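Local coordinates for putative uncharacterized protein (Chaetomium thermophilum, PDB 5T8V) that probably loads the cohesin ring onto chromatin as an SCC2/Nipped-B family protein, this chain being its helical-repeat C-terminal fragment, at residues A22-A27 and L80-Y85; V31-A34 and S40-M43. One frame throughout, in Å; residues are numbered along the deposited sequence.

Interaction 1 of 2, residues A22-A27 and L80-Y85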
# COMPACT_ATOMS: atom_id res chain seq x y z
N ALA A 22 -3.35 -56.90 -55.38
CA ALA A 22 -2.98 -58.23 -54.92
C ALA A 22 -3.58 -58.52 -53.55
O ALA A 22 -4.30 -59.50 -53.37
CB ALA A 22 -1.45 -58.36 -54.88
N TYR A 23 -3.30 -57.66 -52.57
CA TYR A 23 -3.84 -57.87 -51.23
C TYR A 23 -5.36 -57.95 -51.26
O TYR A 23 -5.96 -58.76 -50.55
CB TYR A 23 -3.39 -56.75 -50.30
CG TYR A 23 -3.51 -57.12 -48.84
CD1 TYR A 23 -4.75 -57.27 -48.24
CD2 TYR A 23 -2.37 -57.35 -48.07
CE1 TYR A 23 -4.86 -57.62 -46.92
CE2 TYR A 23 -2.48 -57.70 -46.75
CZ TYR A 23 -3.73 -57.83 -46.18
OH TYR A 23 -3.84 -58.18 -44.85
N LEU A 24 -6.00 -57.12 -52.08
CA LEU A 24 -7.45 -57.13 -52.19
C LEU A 24 -7.95 -58.49 -52.65
O LEU A 24 -8.85 -59.08 -52.04
CB LEU A 24 -7.90 -56.03 -53.16
CG LEU A 24 -9.37 -55.63 -53.17
CD1 LEU A 24 -9.69 -54.77 -51.96
CD2 LEU A 24 -9.69 -54.89 -54.46
N GLN A 25 -7.37 -59.02 -53.74
CA GLN A 25 -7.76 -60.34 -54.22
C GLN A 25 -7.53 -61.40 -53.15
O GLN A 25 -8.40 -62.25 -52.92
CB GLN A 25 -6.98 -60.69 -55.49
CG GLN A 25 -7.25 -59.75 -56.66
CD GLN A 25 -8.72 -59.70 -57.04
OE1 GLN A 25 -9.43 -60.70 -56.95
NE2 GLN A 25 -9.18 -58.53 -57.46
N ALA A 26 -6.38 -61.35 -52.47
CA ALA A 26 -6.12 -62.30 -51.39
C ALA A 26 -7.20 -62.24 -50.32
O ALA A 26 -7.60 -63.27 -49.77
CB ALA A 26 -4.74 -62.03 -50.79
N ALA A 27 -7.68 -61.03 -50.01
CA ALA A 27 -8.73 -60.90 -49.01
C ALA A 27 -10.05 -61.48 -49.50
O ALA A 27 -10.73 -62.20 -48.76
CB ALA A 27 -8.91 -59.42 -48.63
N LEU A 80 -13.88 -50.10 -59.70
CA LEU A 80 -15.05 -49.75 -58.90
C LEU A 80 -15.76 -50.99 -58.39
O LEU A 80 -16.03 -51.12 -57.19
CB LEU A 80 -16.00 -48.89 -59.73
CG LEU A 80 -17.37 -48.58 -59.12
CD1 LEU A 80 -17.23 -47.59 -57.98
CD2 LEU A 80 -18.32 -48.06 -60.19
N ASP A 81 -16.07 -51.93 -59.30
CA ASP A 81 -16.94 -53.05 -58.96
C ASP A 81 -16.46 -53.82 -57.74
O ASP A 81 -17.29 -54.36 -56.99
CB ASP A 81 -17.06 -53.99 -60.16
CG ASP A 81 -18.31 -53.74 -60.98
OD1 ASP A 81 -18.87 -52.62 -60.90
OD2 ASP A 81 -18.74 -54.65 -61.71
N ASP A 82 -15.15 -53.89 -57.51
CA ASP A 82 -14.62 -54.62 -56.36
C ASP A 82 -14.32 -53.71 -55.18
O ASP A 82 -13.73 -54.17 -54.19
CB ASP A 82 -13.38 -55.43 -56.77
CG ASP A 82 -12.21 -54.56 -57.20
OD1 ASP A 82 -12.12 -53.40 -56.75
OD2 ASP A 82 -11.38 -55.06 -57.98
N LEU A 83 -14.70 -52.43 -55.25
CA LEU A 83 -14.73 -51.58 -54.07
C LEU A 83 -16.09 -51.60 -53.39
O LEU A 83 -16.18 -51.54 -52.16
CB LEU A 83 -14.36 -50.13 -54.44
CG LEU A 83 -12.87 -49.77 -54.43
CD1 LEU A 83 -12.66 -48.39 -55.03
CD2 LEU A 83 -12.30 -49.82 -53.02
N ILE A 84 -17.16 -51.70 -54.19
CA ILE A 84 -18.49 -51.92 -53.62
C ILE A 84 -18.50 -53.21 -52.81
O ILE A 84 -19.17 -53.30 -51.77
CB ILE A 84 -19.55 -51.96 -54.75
CG1 ILE A 84 -19.72 -50.57 -55.36
CG2 ILE A 84 -20.89 -52.47 -54.22
CD1 ILE A 84 -19.27 -50.48 -56.79
N TYR A 85 -17.76 -54.22 -53.26
CA TYR A 85 -17.71 -55.48 -52.53
C TYR A 85 -17.01 -55.30 -51.18
O TYR A 85 -17.49 -55.80 -50.16
CB TYR A 85 -17.00 -56.55 -53.37
CG TYR A 85 -16.98 -57.92 -52.74
CD1 TYR A 85 -18.15 -58.52 -52.28
CD2 TYR A 85 -15.79 -58.63 -52.62
CE1 TYR A 85 -18.13 -59.78 -51.71
CE2 TYR A 85 -15.77 -59.89 -52.05
CZ TYR A 85 -16.94 -60.46 -51.60
OH TYR A 85 -16.92 -61.72 -51.03
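L24 meets D82 where helix 9-36 passes helix 81-96, and the leucine does so with a single branch: CD2 comes to 3.7 Å from OD1 of D82. The same methyl lies 3.7 Å from CG of D82 and 3.9 Å from its OD2, three similar distances that place it against the carboxylate as a whole, not against one oxygen. In L24, CG stands opposite the backbone N (chi1 -165°), a turn that carries the isopropyl end across to the second helix. Q25 adds a looser approach. Its chain folds back at chi2, -58°, and so its end swings nearer although its CB points away; NE2 stops 4.1 Å from OD2 of D82, too long for a hydrogen bond, and the amide and carboxylate planes are 59° apart. The contact is therefore packing, without a polar bond between the segments, and it buries just 115 Å². An alanine in place of D82 would probably open a gap beside the CD2 methyl of L24 and take away the carboxylate near the Q25 amide. Behind D82 the backbone turns at L80 O, which accepts from both L83 N and I84 N. Farther out, L24 also rests on L62 of helix 56-71, while F28, one turn along from L24, touches D82 and meets the ring of Y85 edge-to-face. Helix 9-36 thus packs against both helix 56-71 and helix 81-96 in this mostly helical N-terminal part of the fragment, where the hairpin 44-46/52-54 also lies.

Interaction 2 of 2, residues V31-A34 and S40-M43; sequences VDRA and SNEM
Over one face of the R33 guanidinium sits the amide nitrogen of N41, ND2 lying 3.1 Å above the plane and over its centre, while OD1 of N41 approaches NH1 at 2.7 Å. The motif is a helix end followed by a connecting loop: R33 and A34 belong to the last turns of helix 9-36, and residues 40-43 double back beside them on the way to the two-stranded antiparallel hairpin of 44-46 and 52-54. The guanidinium and amide planes are 54° apart, neither stacked flat nor coplanar, and the angle at NH1 is too poor for a hydrogen bond; at 2.8 Å resolution the short distance itself carries little weight. ND2 has a weak hydrogen bond to A30 O, one turn back on the helix. R33 gets there with CG opposite its backbone N (chi1 -171°) and a bend at chi3, -42°, which lays the chain across the asparagine side chain at about a right angle. Within the loop, S40 OG is hydrogen-bonded to F46 N. A34 touches A44 of the hairpin, and beside the polar pair its CB packs 4.0 Å from CB of N41.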
# COMPACT_ATOMS: atom_id res chain seq x y z
N VAL A 31 -12.15 -64.65 -48.06
CA VAL A 31 -13.56 -64.72 -47.69
C VAL A 31 -14.21 -65.92 -48.36
O VAL A 31 -14.98 -66.66 -47.72
CB VAL A 31 -14.27 -63.40 -48.07
CG1 VAL A 31 -15.77 -63.51 -47.83
CG2 VAL A 31 -13.70 -62.24 -47.27
N ASP A 32 -13.93 -66.14 -49.64
CA ASP A 32 -14.47 -67.31 -50.33
C ASP A 32 -14.11 -68.59 -49.59
O ASP A 32 -14.96 -69.45 -49.35
CB ASP A 32 -13.96 -67.36 -51.77
CG ASP A 32 -14.69 -66.41 -52.69
OD1 ASP A 32 -15.93 -66.27 -52.55
OD2 ASP A 32 -14.03 -65.79 -53.55
N ARG A 33 -12.83 -68.73 -49.22
CA ARG A 33 -12.41 -69.92 -48.47
C ARG A 33 -13.12 -70.00 -47.13
O ARG A 33 -13.47 -71.10 -46.68
CB ARG A 33 -10.90 -69.89 -48.28
CG ARG A 33 -10.32 -71.18 -47.72
CD ARG A 33 -9.02 -70.92 -46.98
NE ARG A 33 -8.17 -69.97 -47.70
CZ ARG A 33 -7.05 -69.44 -47.21
NH1 ARG A 33 -6.64 -69.75 -45.99
NH2 ARG A 33 -6.35 -68.58 -47.94
N ALA A 34 -13.33 -68.86 -46.48
CA ALA A 34 -14.00 -68.86 -45.18
C ALA A 34 -15.48 -69.19 -45.29
O ALA A 34 -16.09 -69.58 -44.29
CB ALA A 34 -13.83 -67.50 -44.50
N SER A 40 -13.32 -70.00 -39.64
CA SER A 40 -12.71 -68.68 -39.80
C SER A 40 -11.31 -68.82 -40.39
O SER A 40 -10.52 -69.65 -39.94
CB SER A 40 -12.64 -67.96 -38.45
OG SER A 40 -13.94 -67.68 -37.96
N ASN A 41 -11.02 -68.01 -41.40
CA ASN A 41 -9.74 -68.05 -42.09
C ASN A 41 -8.73 -67.16 -41.36
O ASN A 41 -9.06 -66.40 -40.46
CB ASN A 41 -9.92 -67.62 -43.54
CG ASN A 41 -8.68 -67.82 -44.37
OD1 ASN A 41 -7.71 -68.43 -43.93
ND2 ASN A 41 -8.70 -67.31 -45.60
N GLU A 42 -7.46 -67.29 -41.77
CA GLU A 42 -6.42 -66.44 -41.21
C GLU A 42 -6.70 -64.96 -41.45
O GLU A 42 -6.27 -64.11 -40.66
CB GLU A 42 -5.06 -66.82 -41.82
CG GLU A 42 -3.91 -65.92 -41.41
CD GLU A 42 -2.59 -66.33 -42.05
OE1 GLU A 42 -2.48 -67.51 -42.46
OE2 GLU A 42 -1.68 -65.48 -42.15
N MET A 43 -7.42 -64.64 -42.53
CA MET A 43 -7.77 -63.26 -42.86
C MET A 43 -9.24 -62.94 -42.65
O MET A 43 -9.57 -61.84 -42.22
CB MET A 43 -7.41 -62.97 -44.33
CG MET A 43 -5.92 -62.84 -44.59
SD MET A 43 -5.54 -62.57 -46.33
CE MET A 43 -3.83 -62.04 -46.23

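From the N terminus, helix 9-36 supplies the first side of both contacts: 22-27 for interaction 1, then 31-34 for interaction 2. The chain turns back almost at once, so interaction 2 closes a short loop with five residues between its segments. It then runs through the hairpin 44-46/52-54 and helix 56-71 before 80-85 closes the larger loop of interaction 1, which has 52 intervening residues and encloses interaction 2. Their centres are about 14 Å apart, and packing joins them directly: Y85 OH lies 3.8 Å from V31 CG1, and Y23 OH 4.1 Å from M43 CE. Together they bring helix 81-96 and the strand-leading loop against one helix.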